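Gingipain R2 Pro-Domain (PDB 4IEF) probably acts as the inhibitory prodomain of an arginine-specific cysteine protease from Porphyromonas gingivalis, keeping the enzyme latent by covering its active site. Local coordinates at residues G103-S106 / R107-P111; P138-R142 / D143-Q147. All blocks are in the same frame, centred on the assembly; numbering follows the deposited sequence.

Contact 1: residues G103-S106 / R107-P111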
loop_
_atom_site.group_PDB
_atom_site.type_symbol
_atom_site.label_atom_id
_atom_site.label_comp_id
_atom_site.label_asym_id
_atom_site.label_seq_id
_atom_site.Cartn_x
_atom_site.Cartn_y
_atom_site.Cartn_z
ATOM N N GLY A 103 5.441 -19.684 14.695
ATOM C CA GLY A 103 4.507 -19.662 13.578
ATOM C C GLY A 103 3.920 -18.283 13.380
ATOM O O GLY A 103 4.497 -17.285 13.833
ATOM N N VAL A 104 2.769 -18.219 12.698
ATOM C CA VAL A 104 2.063 -16.964 12.469
ATOM C C VAL A 104 1.388 -16.578 13.786
ATOM O O VAL A 104 0.577 -17.344 14.317
ATOM C CB VAL A 104 1.065 -17.030 11.276
ATOM C CG1 VAL A 104 0.280 -15.727 11.139
ATOM C CG2 VAL A 104 1.788 -17.358 9.970
ATOM N N ILE A 105 1.783 -15.425 14.338
ATOM C CA ILE A 105 1.229 -14.890 15.579
ATOM C C ILE A 105 0.184 -13.827 15.213
ATOM O O ILE A 105 0.447 -12.980 14.365
ATOM C CB ILE A 105 2.347 -14.325 16.515
ATOM C CG1 ILE A 105 3.335 -15.432 16.941
ATOM C CG2 ILE A 105 1.750 -13.620 17.751
ATOM C CD1 ILE A 105 4.673 -14.922 17.521
ATOM N N SER A 106 -0.987 -13.878 15.850
ATOM C CA SER A 106 -2.037 -12.886 15.655
ATOM C C SER A 106 -1.780 -11.695 16.574
ATOM O O SER A 106 -1.217 -11.877 17.657
ATOM C CB SER A 106 -3.403 -13.503 15.946
ATOM O OG SER A 106 -4.444 -12.542 15.906
ATOM N N ARG A 107 -2.218 -10.484 16.177
ATOM C CA ARG A 107 -2.065 -9.302 17.035
ATOM C C ARG A 107 -3.157 -9.303 18.128
ATOM O O ARG A 107 -3.260 -8.354 18.890
ATOM C CB ARG A 107 -2.015 -7.983 16.238
ATOM C CG ARG A 107 -0.671 -7.828 15.552
ATOM C CD ARG A 107 -0.377 -6.467 14.958
ATOM N NE ARG A 107 1.054 -6.392 14.654
ATOM C CZ ARG A 107 1.950 -5.736 15.382
ATOM N NH1 ARG A 107 1.565 -5.005 16.420
ATOM N NH2 ARG A 107 3.230 -5.767 15.050
ATOM N N ALA A 108 -3.923 -10.403 18.237
ATOM C CA ALA A 108 -4.898 -10.650 19.303
ATOM C C ALA A 108 -4.165 -11.269 20.516
ATOM O O ALA A 108 -4.722 -11.348 21.617
ATOM C CB ALA A 108 -5.991 -11.588 18.806
ATOM N N GLU A 109 -2.901 -11.693 20.294
ATOM C CA GLU A 109 -2.019 -12.326 21.281
ATOM C C GLU A 109 -0.823 -11.439 21.629
ATOM O O GLU A 109 -0.521 -10.490 20.906
ATOM C CB GLU A 109 -1.481 -13.665 20.728
ATOM C CG GLU A 109 -2.518 -14.614 20.156
ATOM C CD GLU A 109 -1.907 -15.913 19.668
ATOM O OE1 GLU A 109 -1.548 -15.998 18.470
ATOM O OE2 GLU A 109 -1.739 -16.832 20.502
ATOM N N ASN A 110 -0.120 -11.777 22.717
ATOM C CA ASN A 110 1.114 -11.110 23.131
ATOM C C ASN A 110 2.270 -12.089 22.833
ATOM O O ASN A 110 2.322 -13.150 23.463
ATOM C CB ASN A 110 1.061 -10.690 24.617
ATOM C CG ASN A 110 2.263 -9.898 25.115
ATOM O OD1 ASN A 110 3.261 -9.695 24.410
ATOM N ND2 ASN A 110 2.194 -9.428 26.355
ATOM N N PRO A 111 3.165 -11.800 21.851
ATOM C CA PRO A 111 4.236 -12.763 21.516
ATOM C C PRO A 111 5.252 -12.974 22.631
ATOM O O PRO A 111 5.873 -14.037 22.691
ATOM C CB PRO A 111 4.898 -12.147 20.279
ATOM C CG PRO A 111 4.581 -10.710 20.349
ATOM C CD PRO A 111 3.232 -10.606 20.986
#
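Ser106 and Glu109 grip each other twice across a tight bend. The amide of Glu109 gives its hydrogen to Ser106 O at 3.1 Å, closing the turn with an N-H...O angle of 158°, and in return Glu109 OE1 takes a weak bond, 3.4 Å long, from Ser106 N. The serine hydroxyl serves a third group: OG accepts Ala108 N at 3.2 Å, a reach made possible by chi1 of 174°, which sets OG anti to its own backbone N and beside the carbonyl carbon. The methyl of Ala108 closes over the same oxygen, CB to OG 3.4 Å. The bend is thus a type I beta turn from Ser106 to Glu109 with an ST turn laid over its first half. Where the chain leaves the turn, Ile105 CD1 meets Pro111 CB at 3.9 Å, the two side chains crossing at about a right angle. Arg107, at the second position of the turn, reaches with its extended side chain into the chain of another protein, probably the protease; an acidic side chain of that protein forms a salt bridge with NH1, and its backbone a hydrogen bond with NH2, consistent with occupation of an arginine-specific pocket. Backbone hydrogen bonds to that chain also run from Ile105 and Arg107, while Asn110 OD1 takes the amide of Asp112 within the prodomain.

Contact 2: residues P138-R142 / D143-Q147. With CA (calcium ion), chain K.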
loop_
_atom_site.group_PDB
_atom_site.type_symbol
_atom_site.label_atom_id
_atom_site.label_comp_id
_atom_site.label_asym_id
_atom_site.label_seq_id
_atom_site.Cartn_x
_atom_site.Cartn_y
_atom_site.Cartn_z
ATOM N N PRO A 138 3.178 -18.582 -9.252
ATOM C CA PRO A 138 3.229 -17.443 -10.194
ATOM C C PRO A 138 2.012 -16.529 -10.091
ATOM O O PRO A 138 0.907 -16.979 -9.778
ATOM C CB PRO A 138 3.295 -18.107 -11.570
ATOM C CG PRO A 138 2.736 -19.474 -11.361
ATOM C CD PRO A 138 3.075 -19.874 -9.963
ATOM N N PHE A 139 2.234 -15.236 -10.340
ATOM C CA PHE A 139 1.187 -14.226 -10.258
ATOM C C PHE A 139 1.186 -13.347 -11.499
ATOM O O PHE A 139 2.170 -13.320 -12.236
ATOM C CB PHE A 139 1.379 -13.365 -8.988
ATOM C CG PHE A 139 2.654 -12.553 -8.919
ATOM C CD1 PHE A 139 2.696 -11.253 -9.404
ATOM C CD2 PHE A 139 3.797 -13.069 -8.311
ATOM C CE1 PHE A 139 3.870 -10.493 -9.316
ATOM C CE2 PHE A 139 4.971 -12.308 -8.225
ATOM C CZ PHE A 139 5.000 -11.027 -8.729
ATOM N N ILE A 140 0.096 -12.602 -11.714
ATOM C CA ILE A 140 0.017 -11.642 -12.799
ATOM C C ILE A 140 -0.209 -10.265 -12.174
ATOM O O ILE A 140 -1.154 -10.072 -11.404
ATOM C CB ILE A 140 -1.032 -11.998 -13.894
ATOM C CG1 ILE A 140 -0.682 -13.357 -14.586
ATOM C CG2 ILE A 140 -1.130 -10.862 -14.935
ATOM C CD1 ILE A 140 -1.858 -14.073 -15.278
ATOM N N LEU A 141 0.699 -9.325 -12.478
ATOM C CA LEU A 141 0.605 -7.938 -12.055
ATOM C C LEU A 141 0.353 -7.124 -13.312
ATOM O O LEU A 141 1.290 -6.783 -14.034
ATOM C CB LEU A 141 1.854 -7.469 -11.267
ATOM C CG LEU A 141 1.907 -5.987 -10.839
ATOM C CD1 LEU A 141 0.683 -5.589 -10.009
ATOM C CD2 LEU A 141 3.192 -5.688 -10.089
ATOM N N ARG A 142 -0.944 -6.885 -13.599
ATOM C CA ARG A 142 -1.474 -6.164 -14.759
ATOM C C ARG A 142 -1.065 -6.869 -16.076
ATOM O O ARG A 142 -1.740 -7.819 -16.472
ATOM C CB ARG A 142 -1.087 -4.670 -14.733
ATOM C CG ARG A 142 -1.946 -3.827 -15.654
ATOM C CD ARG A 142 -2.056 -2.393 -15.220
ATOM N NE ARG A 142 -3.126 -1.720 -15.954
ATOM C CZ ARG A 142 -4.214 -1.189 -15.404
ATOM N NH1 ARG A 142 -4.373 -1.198 -14.085
ATOM N NH2 ARG A 142 -5.133 -0.615 -16.163
ATOM N N ASP A 143 0.027 -6.429 -16.727
ATOM C CA ASP A 143 0.483 -6.989 -18.003
ATOM C C ASP A 143 1.758 -7.841 -17.862
ATOM O O ASP A 143 2.279 -8.315 -18.875
ATOM C CB ASP A 143 0.721 -5.856 -19.025
ATOM C CG ASP A 143 -0.509 -5.025 -19.343
ATOM O OD1 ASP A 143 -0.469 -3.796 -19.117
ATOM O OD2 ASP A 143 -1.504 -5.602 -19.825
ATOM N N VAL A 144 2.251 -8.049 -16.623
ATOM C CA VAL A 144 3.483 -8.815 -16.405
ATOM C C VAL A 144 3.221 -10.027 -15.490
ATOM O O VAL A 144 2.640 -9.879 -14.411
ATOM C CB VAL A 144 4.646 -7.931 -15.854
ATOM C CG1 VAL A 144 5.918 -8.756 -15.665
ATOM C CG2 VAL A 144 4.930 -6.741 -16.771
ATOM N N ARG A 145 3.662 -11.224 -15.937
ATOM C CA ARG A 145 3.586 -12.458 -15.159
ATOM C C ARG A 145 4.847 -12.511 -14.312
ATOM O O ARG A 145 5.953 -12.404 -14.842
ATOM C CB ARG A 145 3.422 -13.714 -16.051
ATOM C CG ARG A 145 3.107 -14.996 -15.258
ATOM C CD ARG A 145 2.676 -16.134 -16.156
ATOM N NE ARG A 145 2.547 -17.413 -15.449
ATOM C CZ ARG A 145 3.474 -18.370 -15.433
ATOM N NH1 ARG A 145 4.635 -18.191 -16.049
ATOM N NH2 ARG A 145 3.251 -19.506 -14.788
ATOM N N GLY A 146 4.666 -12.592 -13.004
ATOM C CA GLY A 146 5.770 -12.620 -12.056
ATOM C C GLY A 146 5.836 -13.886 -11.232
ATOM O O GLY A 146 4.856 -14.640 -11.143
ATOM N N GLN A 147 7.004 -14.121 -10.628
ATOM C CA GLN A 147 7.252 -15.256 -9.745
ATOM C C GLN A 147 8.357 -14.893 -8.748
ATOM O O GLN A 147 9.354 -14.266 -9.121
ATOM C CB GLN A 147 7.590 -16.535 -10.527
ATOM C CG GLN A 147 7.262 -17.794 -9.724
ATOM C CD GLN A 147 7.175 -19.063 -10.529
ATOM O OE1 GLN A 147 7.382 -19.083 -11.740
ATOM N NE2 GLN A 147 6.857 -20.162 -9.863
HETATM CA CA CA K . -3.451 -9.800 -10.431
HETATM O O HOH W 1 -5.465 -10.761 -9.142
#
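The Phe139 ring lies flat on the backbone of Gly146, at the tightly packed end of a beta hairpin closed by a two-residue turn. With chi1 at 63°, CG sits between the backbone N and the carbonyl carbon, folding the ring back over the opposite strand; Gly146 CA comes 3.9 Å from the ring centroid, 14° off its normal, a CH-pi contact. The pair is tied by Phe139 N to Gly146 O at 2.8 Å and Gly146 N to Phe139 O at 2.7 Å. On the Ile140 face of the sheet, Pro138 CB covers one face of the Arg145 guanidinium, 3.5 Å from NH2, and extended Arg145 reaches the carbonyls of Ser76, Gln181 and Asn182. Across the strands, side-chain contact thins at the type II' turn from Leu141 to Val144, and exposed Asp143 marks the solvent side, although Arg142 stays buried. Asp143 OD1 lies 3.8 Å from Arg142 CG, but its carboxylate forms no salt bridge with the guanidinium, which is hydrogen-bonded to backbone of the chain of another protein, probably the protease. Ile140 O binds a calcium ion at 2.5 Å, in a site completed by water and by acidic side chains and backbone of that protein. The hairpin joins strands 133-141 and 144-157, the latter also pairing with strand 69-74, while helix 196-202 touches Leu141 through Ile198 and Val202, and Arg142 and Val144 through Tyr199.

Contact 1 comes first along the chain, in the long loop that leaves strand 79-93, and contact 2 follows where that excursion has ended, on strands 133-141 and 144-157 of the large antiparallel sheet. Their centres are 31 Å apart and their nearest atoms about 19 Å, so neither touches the other; one is an irregular loop tip, the other a strand hairpin. What they share is the chain of another protein, probably the protease. Residues 103-111 present an arginine to it, and residues 138-147 join it through a shared calcium ion, so the prodomain holds that chain at two well-separated points, consistent with broad coverage of the enzyme.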